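Local coordinates for protein Ton_1535 (Thermococcus onnurineus, PDB 3ZPJ) that is of unknown function but folds as an all-helical alpha-solenoid that includes an unusual left-handed helical turn, at residues 39-42 with 43-47; 149-152 with 153-157; 186-190 with 191-195. All blocks are in the same frame, centred on the assembly; numbering follows the deposited sequence.

Contact 1: residues 39-42 with 43-47; sequences IVVT and IYQHD
Thr42 gives its carbonyl O to His46 N across one turn of helix, at 2.8 Å and with an N-H...O angle of 158°. The hydroxyl of the same residue turns back to the preceding turn: with chi1 at 59° it lies between the backbone N and the carbonyl carbon, where Lys38 O and Ile39 O both come within reach of OG1. One proton cannot serve both fully, so its choice is not settled.

Ile43 is bonded through its N to Ile39 O at 3.1 Å. Its CG1, held beside its own backbone N, lies 3.2 Å from that same oxygen, and its CD1 reaches Ile39 CG2 at 4.2 Å as the two side chains cross obliquely. Both belong to a buried apolar face: Ile39 packs on Leu20 and Ile43 on Tyr16 of helix 16-22.

Val41 works on a more exposed side. Its CG1 lies alongside the amide end of Gln45, 3.7 Å from Gln45 CD, while Gln45 N bonds to Val41 O at 2.9 Å. Tyr44 N to Val40 O, also 2.9 Å, completes the i to i+4 ladder. His46 then departs from helical torsions. The arrangement is that of the amphipathic last turn of an alpha-helix, here helix 29-45 of the solenoid.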
loop_
_atom_site.group_PDB
_atom_site.type_symbol
_atom_site.label_atom_id
_atom_site.label_comp_id
_atom_site.label_asym_id
_atom_site.label_seq_id
_atom_site.Cartn_x
_atom_site.Cartn_y
_atom_site.Cartn_z
ATOM N N ILE A 39 23.501 4.254 -3.206
ATOM C CA ILE A 39 24.445 4.973 -2.373
ATOM C C ILE A 39 23.938 6.374 -2.029
ATOM O O ILE A 39 23.980 6.798 -0.875
ATOM C CB ILE A 39 25.783 5.096 -3.076
ATOM C CG1 ILE A 39 26.427 3.714 -3.188
ATOM C CG2 ILE A 39 26.680 6.087 -2.338
ATOM C CD1 ILE A 39 27.864 3.760 -3.608
ATOM N N VAL A 40 23.473 7.094 -3.043
ATOM C CA VAL A 40 22.911 8.427 -2.857
ATOM C C VAL A 40 21.736 8.401 -1.892
ATOM O O VAL A 40 21.648 9.222 -0.985
ATOM C CB VAL A 40 22.430 9.027 -4.195
ATOM C CG1 VAL A 40 21.410 10.150 -3.955
ATOM C CG2 VAL A 40 23.618 9.536 -5.005
ATOM N N VAL A 41 20.831 7.455 -2.097
ATOM C CA VAL A 41 19.632 7.371 -1.275
ATOM C C VAL A 41 19.967 7.117 0.206
ATOM O O VAL A 41 19.473 7.830 1.082
ATOM C CB VAL A 41 18.617 6.345 -1.847
ATOM C CG1 VAL A 41 17.527 6.023 -0.845
ATOM C CG2 VAL A 41 17.996 6.879 -3.141
ATOM N N THR A 42 20.832 6.144 0.488
ATOM C CA THR A 42 21.207 5.882 1.878
ATOM C C THR A 42 21.911 7.080 2.516
ATOM O O THR A 42 21.689 7.365 3.684
ATOM C CB THR A 42 22.037 4.587 2.058
ATOM O OG1 THR A 42 23.233 4.667 1.276
ATOM C CG2 THR A 42 21.217 3.366 1.638
ATOM N N ILE A 43 22.740 7.792 1.754
ATOM C CA ILE A 43 23.340 9.029 2.260
ATOM C C ILE A 43 22.273 10.066 2.617
ATOM O O ILE A 43 22.275 10.629 3.711
ATOM C CB ILE A 43 24.283 9.667 1.244
ATOM C CG1 ILE A 43 25.549 8.829 1.072
ATOM C CG2 ILE A 43 24.651 11.086 1.679
ATOM C CD1 ILE A 43 26.558 9.475 0.129
ATOM N N TYR A 44 21.368 10.313 1.677
ATOM C CA TYR A 44 20.302 11.286 1.865
ATOM C C TYR A 44 19.471 10.942 3.095
ATOM O O TYR A 44 19.054 11.829 3.845
ATOM C CB TYR A 44 19.409 11.326 0.619
ATOM C CG TYR A 44 18.291 12.339 0.667
ATOM C CD1 TYR A 44 18.543 13.691 0.454
ATOM C CD2 TYR A 44 16.983 11.946 0.910
ATOM C CE1 TYR A 44 17.527 14.622 0.494
ATOM C CE2 TYR A 44 15.955 12.873 0.952
ATOM C CZ TYR A 44 16.234 14.208 0.745
ATOM O OH TYR A 44 15.218 15.132 0.786
ATOM N N GLN A 45 19.253 9.646 3.302
ATOM C CA GLN A 45 18.352 9.168 4.343
ATOM C C GLN A 45 19.001 9.018 5.717
ATOM O O GLN A 45 18.378 9.328 6.731
ATOM C CB GLN A 45 17.702 7.849 3.925
ATOM C CG GLN A 45 16.677 7.988 2.820
ATOM C CD GLN A 45 16.043 6.661 2.444
ATOM O OE1 GLN A 45 16.561 5.590 2.785
ATOM N NE2 GLN A 45 14.912 6.724 1.740
ATOM N N HIS A 46 20.244 8.543 5.756
ATOM C CA HIS A 46 20.933 8.320 7.027
ATOM C C HIS A 46 22.033 9.358 7.240
ATOM O O HIS A 46 23.125 9.026 7.704
ATOM C CB HIS A 46 21.514 6.899 7.105
ATOM C CG HIS A 46 20.527 5.806 6.802
ATOM N ND1 HIS A 46 19.168 6.026 6.695
ATOM C CD2 HIS A 46 20.709 4.481 6.575
ATOM C CE1 HIS A 46 18.558 4.886 6.416
ATOM N NE2 HIS A 46 19.470 3.933 6.337
ATOM N N ASP A 47 21.726 10.606 6.878
ATOM C CA ASP A 47 22.598 11.778 7.071
ATOM C C ASP A 47 24.108 11.573 6.903
ATOM O O ASP A 47 24.910 12.043 7.716
ATOM C CB ASP A 47 22.300 12.463 8.408
ATOM C CG ASP A 47 20.876 12.976 8.490
ATOM O OD1 ASP A 47 20.223 13.096 7.429
ATOM O OD2 ASP A 47 20.412 13.259 9.615
#

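Contact 2: residues 149-152 with 153-157; sequences TSYT and HKVDG
His153 turns its ring back on Ser150, the residue just before helix 151-170. Two donors of the one histidine can reach Ser150 O: the backbone His153 N at 3.0 Å and, when it carries the proton, His153 ND1 at 2.9 Å. They come from the same face of the carbonyl plane, neither on a lone pair. The ND1 bond is bent, with an N-H...O angle of 134° and the oxygen 31° out of the ring plane. The reverse bond, from Ser150 N to His153 ND1, is weak, although that nitrogen lies at the ring edge and in its plane. ND1 can serve as donor to the carbonyl or as acceptor from the amide, but not as both at once, so the two bonds probably represent alternative tautomers or protonation states. The rotation that brings CG beside the backbone N, chi1 -38°, carries the ring here. Thr152 OG1 sits 3.7 Å above the ring plane, over its centre; Thr149 CG2 approaches ND1 to 3.3 Å, and Ser150 CB meets CE1 at 3.4 Å.

Lys154 follows with a weak bond from its N to Tyr151 O. Its extended chain passes Thr149 O at CE, and its NZ is hydrogen-bonded to Ile145 O, at the end of the preceding helix.

Val155 N makes the first i to i+4 bond of this run, to Tyr151 O at 3.2 Å, while Val155 CG2 lies over one face of the Tyr151 ring, 4.4 Å from CE2.

Ser150 occupies the N-cap without a capping bond from its hydroxyl. The weak bond to the N3 side chain resembles one half of a capping box, at the N-terminus of a solenoid helix.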
loop_
_atom_site.group_PDB
_atom_site.type_symbol
_atom_site.label_atom_id
_atom_site.label_comp_id
_atom_site.label_asym_id
_atom_site.label_seq_id
_atom_site.Cartn_x
_atom_site.Cartn_y
_atom_site.Cartn_z
ATOM N N THR A 149 0.466 -10.383 -31.410
ATOM C CA THR A 149 1.117 -11.679 -31.294
ATOM C C THR A 149 0.072 -12.663 -30.818
ATOM O O THR A 149 -1.112 -12.328 -30.732
ATOM C CB THR A 149 2.274 -11.662 -30.306
ATOM O OG1 THR A 149 2.759 -10.325 -30.167
ATOM C CG2 THR A 149 3.403 -12.557 -30.805
ATOM N N SER A 150 0.495 -13.880 -30.505
ATOM C CA SER A 150 -0.460 -14.892 -30.072
ATOM C C SER A 150 -0.642 -14.858 -28.562
ATOM O O SER A 150 0.236 -14.382 -27.847
ATOM C CB SER A 150 -0.033 -16.282 -30.527
ATOM O OG SER A 150 -1.167 -17.105 -30.675
ATOM N N TYR A 151 -1.792 -15.357 -28.109
ATOM C CA TYR A 151 -2.205 -15.356 -26.702
ATOM C C TYR A 151 -1.032 -15.568 -25.744
ATOM O O TYR A 151 -0.757 -14.735 -24.879
ATOM C CB TYR A 151 -3.242 -16.460 -26.509
ATOM C CG TYR A 151 -4.077 -16.401 -25.256
ATOM C CD1 TYR A 151 -4.873 -15.295 -24.966
ATOM C CD2 TYR A 151 -4.118 -17.484 -24.386
ATOM C CE1 TYR A 151 -5.668 -15.256 -23.800
ATOM C CE2 TYR A 151 -4.904 -17.461 -23.233
ATOM C CZ TYR A 151 -5.679 -16.348 -22.939
ATOM O OH TYR A 151 -6.460 -16.348 -21.791
ATOM N N THR A 152 -0.311 -16.666 -25.949
ATOM C CA THR A 152 0.733 -17.116 -25.028
ATOM C C THR A 152 1.841 -16.089 -24.733
ATOM O O THR A 152 2.347 -16.020 -23.603
ATOM C CB THR A 152 1.311 -18.502 -25.470
ATOM O OG1 THR A 152 2.253 -18.340 -26.542
ATOM C CG2 THR A 152 0.177 -19.434 -25.932
ATOM N N HIS A 153 2.199 -15.276 -25.726
ATOM C CA HIS A 153 3.271 -14.286 -25.559
ATOM C C HIS A 153 2.788 -13.100 -24.742
ATOM O O HIS A 153 3.557 -12.471 -24.013
ATOM C CB HIS A 153 3.784 -13.821 -26.920
ATOM C CG HIS A 153 3.861 -14.922 -27.933
ATOM N ND1 HIS A 153 2.880 -15.135 -28.878
ATOM C CD2 HIS A 153 4.783 -15.896 -28.119
ATOM C CE1 HIS A 153 3.206 -16.180 -29.618
ATOM N NE2 HIS A 153 4.353 -16.662 -29.176
ATOM N N LYS A 154 1.501 -12.798 -24.860
ATOM C CA LYS A 154 0.913 -11.719 -24.082
ATOM C C LYS A 154 0.823 -12.123 -22.625
ATOM O O LYS A 154 0.932 -11.278 -21.740
ATOM C CB LYS A 154 -0.484 -11.344 -24.593
ATOM C CG LYS A 154 -0.556 -10.919 -26.075
ATOM C CD LYS A 154 -1.953 -10.370 -26.339
ATOM C CE LYS A 154 -2.237 -10.103 -27.772
ATOM N NZ LYS A 154 -3.638 -9.579 -27.906
ATOM N N VAL A 155 0.633 -13.414 -22.371
ATOM C CA VAL A 155 0.365 -13.875 -21.007
ATOM C C VAL A 155 1.481 -13.549 -20.019
ATOM O O VAL A 155 1.228 -12.939 -18.980
ATOM C CB VAL A 155 -0.010 -15.372 -20.943
ATOM C CG1 VAL A 155 0.189 -15.917 -19.535
ATOM C CG2 VAL A 155 -1.457 -15.560 -21.374
ATOM N N ASP A 156 2.715 -13.924 -20.342
ATOM C CA ASP A 156 3.823 -13.644 -19.431
ATOM C C ASP A 156 4.053 -12.149 -19.223
ATOM O O ASP A 156 4.338 -11.714 -18.118
ATOM C CB ASP A 156 5.100 -14.326 -19.894
ATOM C CG ASP A 156 5.022 -15.849 -19.797
ATOM O OD1 ASP A 156 3.922 -16.383 -19.524
ATOM O OD2 ASP A 156 6.065 -16.514 -20.005
ATOM N N GLY A 157 3.910 -11.364 -20.286
ATOM C CA GLY A 157 4.045 -9.924 -20.173
ATOM C C GLY A 157 3.042 -9.333 -19.185
ATOM O O GLY A 157 3.408 -8.556 -18.306
#

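Contact 3: residues 186-190 with 191-195; sequences DIFDK and LHVNQ
Leu191 closes the last turn of helix 174-190, its N bonding to Ile187 O at 3.0 Å. From there its side chain runs back along that turn. CB lies 3.2 Å from Ile187 O, and CG, placed beside the backbone N by a chi1 of -72°, stays near the same oxygen. At the tip the branches part: CD1 reaches Ile187 CG2 at 4.2 Å, the two side chains lying side by side and pointing the same way, whereas CD2 stands 4.0 Å from Lys190 O. Leu191 also touches Leu159 of helix 151-170, and Ile187 meets Leu165 of that helix. Cutting this side chain back to an alanine is likely to leave Ile187 CG2 without its neighbour and open a gap against Leu159.

Beyond it the chain reverses. His192 adopts left-handed torsions, with phi at 68°, and its N makes a weak bond to Asp189 O. Its ring passes over Lys190 O, which lies 3.2 Å above the ring plane and toward the rim; the angle there is too poor for a hydrogen bond. Val193 N then reaches Phe188 O at 3.1 Å, in the carbonyl plane, with an N-H...O angle of 145°. Together with the weak His192 N to Asp189 O bond and the left-handed His192, this i to i+5 bond makes a Schellman motif, and the apolar contact that commonly accompanies it is present too: Val193 CG2 comes up against Phe188 CD1 at 3.6 Å. A water lies between Phe188 O and Asn194 OD1.

The chemistry implies that the last carbonyls of helix 174-190, those of Ile187, Phe188 and, weakly, Asp189, are taken up by the amides of the residues that follow, while Leu191 and Val193 pack on Ile187 and Phe188.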
loop_
_atom_site.group_PDB
_atom_site.type_symbol
_atom_site.label_atom_id
_atom_site.label_comp_id
_atom_site.label_asym_id
_atom_site.label_seq_id
_atom_site.Cartn_x
_atom_site.Cartn_y
_atom_site.Cartn_z
ATOM N N ASP A 186 -7.227 -8.480 -10.634
ATOM C CA ASP A 186 -7.904 -8.617 -11.913
ATOM C C ASP A 186 -7.054 -9.414 -12.909
ATOM O O ASP A 186 -7.558 -10.313 -13.595
ATOM C CB ASP A 186 -8.208 -7.237 -12.473
ATOM C CG ASP A 186 -9.611 -7.117 -12.966
ATOM O OD1 ASP A 186 -10.482 -6.757 -12.142
ATOM O OD2 ASP A 186 -9.839 -7.386 -14.167
ATOM N N ILE A 187 -5.760 -9.105 -12.949
ATOM C CA ILE A 187 -4.840 -9.741 -13.900
ATOM C C ILE A 187 -4.592 -11.209 -13.524
ATOM O O ILE A 187 -4.604 -12.096 -14.391
ATOM C CB ILE A 187 -3.497 -8.974 -13.966
ATOM C CG1 ILE A 187 -3.626 -7.726 -14.841
ATOM C CG2 ILE A 187 -2.399 -9.846 -14.508
ATOM C CD1 ILE A 187 -2.378 -6.810 -14.771
ATOM N N PHE A 188 -4.385 -11.459 -12.230
ATOM C CA PHE A 188 -4.084 -12.798 -11.751
ATOM C C PHE A 188 -5.301 -13.704 -11.841
ATOM O O PHE A 188 -5.190 -14.922 -12.052
ATOM C CB PHE A 188 -3.564 -12.722 -10.316
ATOM C CG PHE A 188 -2.230 -12.055 -10.212
ATOM C CD1 PHE A 188 -1.364 -12.056 -11.300
ATOM C CD2 PHE A 188 -1.835 -11.427 -9.049
ATOM C CE1 PHE A 188 -0.137 -11.439 -11.224
ATOM C CE2 PHE A 188 -0.594 -10.794 -8.968
ATOM C CZ PHE A 188 0.250 -10.815 -10.052
ATOM N N ASP A 189 -6.470 -13.093 -11.692
ATOM C CA ASP A 189 -7.725 -13.801 -11.827
ATOM C C ASP A 189 -7.983 -14.227 -13.275
ATOM O O ASP A 189 -8.278 -15.401 -13.543
ATOM C CB ASP A 189 -8.871 -12.924 -11.340
ATOM C CG ASP A 189 -10.197 -13.653 -11.336
ATOM O OD1 ASP A 189 -10.266 -14.777 -10.786
ATOM O OD2 ASP A 189 -11.164 -13.106 -11.904
ATOM N N LYS A 190 -7.889 -13.277 -14.207
ATOM C CA LYS A 190 -8.183 -13.588 -15.614
ATOM C C LYS A 190 -7.142 -14.519 -16.213
ATOM O O LYS A 190 -7.448 -15.275 -17.128
ATOM C CB LYS A 190 -8.261 -12.328 -16.486
ATOM C CG LYS A 190 -9.256 -11.285 -16.045
ATOM C CD LYS A 190 -10.648 -11.843 -15.849
ATOM C CE LYS A 190 -11.620 -10.702 -15.593
ATOM N NZ LYS A 190 -11.582 -9.716 -16.715
ATOM N N LEU A 191 -5.913 -14.454 -15.706
ATOM C CA LEU A 191 -4.826 -15.219 -16.313
ATOM C C LEU A 191 -4.518 -16.532 -15.592
ATOM O O LEU A 191 -3.522 -17.197 -15.898
ATOM C CB LEU A 191 -3.567 -14.367 -16.426
ATOM C CG LEU A 191 -3.648 -13.289 -17.491
ATOM C CD1 LEU A 191 -2.291 -12.657 -17.607
ATOM C CD2 LEU A 191 -4.062 -13.908 -18.822
ATOM N N HIS A 192 -5.356 -16.882 -14.619
ATOM C CA HIS A 192 -5.312 -18.218 -14.023
ATOM C C HIS A 192 -4.067 -18.547 -13.193
ATOM O O HIS A 192 -3.602 -19.687 -13.196
ATOM C CB HIS A 192 -5.537 -19.266 -15.109
ATOM C CG HIS A 192 -6.676 -18.924 -16.012
ATOM N ND1 HIS A 192 -6.594 -18.995 -17.385
ATOM C CD2 HIS A 192 -7.916 -18.452 -15.733
ATOM C CE1 HIS A 192 -7.740 -18.609 -17.913
ATOM N NE2 HIS A 192 -8.558 -18.277 -16.931
ATOM N N VAL A 193 -3.524 -17.555 -12.489
ATOM C CA VAL A 193 -2.539 -17.862 -11.459
ATOM C C VAL A 193 -3.185 -17.717 -10.064
ATOM O O VAL A 193 -3.094 -16.682 -9.409
ATOM C CB VAL A 193 -1.263 -17.037 -11.630
ATOM C CG1 VAL A 193 -0.462 -17.587 -12.813
ATOM C CG2 VAL A 193 -1.617 -15.569 -11.859
ATOM N N ASN A 194 -3.846 -18.779 -9.626
ATOM C CA ASN A 194 -4.696 -18.692 -8.438
ATOM C C ASN A 194 -3.966 -18.435 -7.123
ATOM O O ASN A 194 -4.527 -17.814 -6.233
ATOM C CB ASN A 194 -5.570 -19.932 -8.332
ATOM C CG ASN A 194 -7.043 -19.596 -8.410
ATOM O OD1 ASN A 194 -7.417 -18.479 -8.763
ATOM N ND2 ASN A 194 -7.887 -20.564 -8.081
ATOM N N GLN A 195 -2.714 -18.893 -7.012
ATOM C CA GLN A 195 -1.933 -18.686 -5.786
ATOM C C GLN A 195 -1.657 -17.230 -5.577
ATOM O O GLN A 195 -1.769 -16.707 -4.461
ATOM C CB GLN A 195 -0.627 -19.487 -5.772
ATOM C CG GLN A 195 -0.897 -20.967 -5.627
ATOM C CD GLN A 195 0.370 -21.795 -5.431
ATOM O OE1 GLN A 195 1.407 -21.277 -5.025
ATOM N NE2 GLN A 195 0.272 -23.094 -5.688
HETATM O O HOH W 1 -6.692 -17.430 -11.328
HETATM O O HOH W 2 -9.303 -16.376 -7.875
#

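All three contacts are made at helix ends: contact 1 at the C-terminus of helix 29-45, contact 2 at the start of helix 151-170, contact 3 where helix 174-190 gives way to helix 194-209. Contact 1 stands apart, its centre about 40 Å from that of contact 2 and about 38 Å from that of contact 3, with nearest atoms about 26 Å away in both cases. Contacts 2 and 3 have centres about 14 Å apart and touch, Val155 O packing against Leu191 CD1 at 3.8 Å, so the start of helix 151-170 meets the chain just past helix 174-190. With no active site or ligand known, the three are best read as local features of the solenoid.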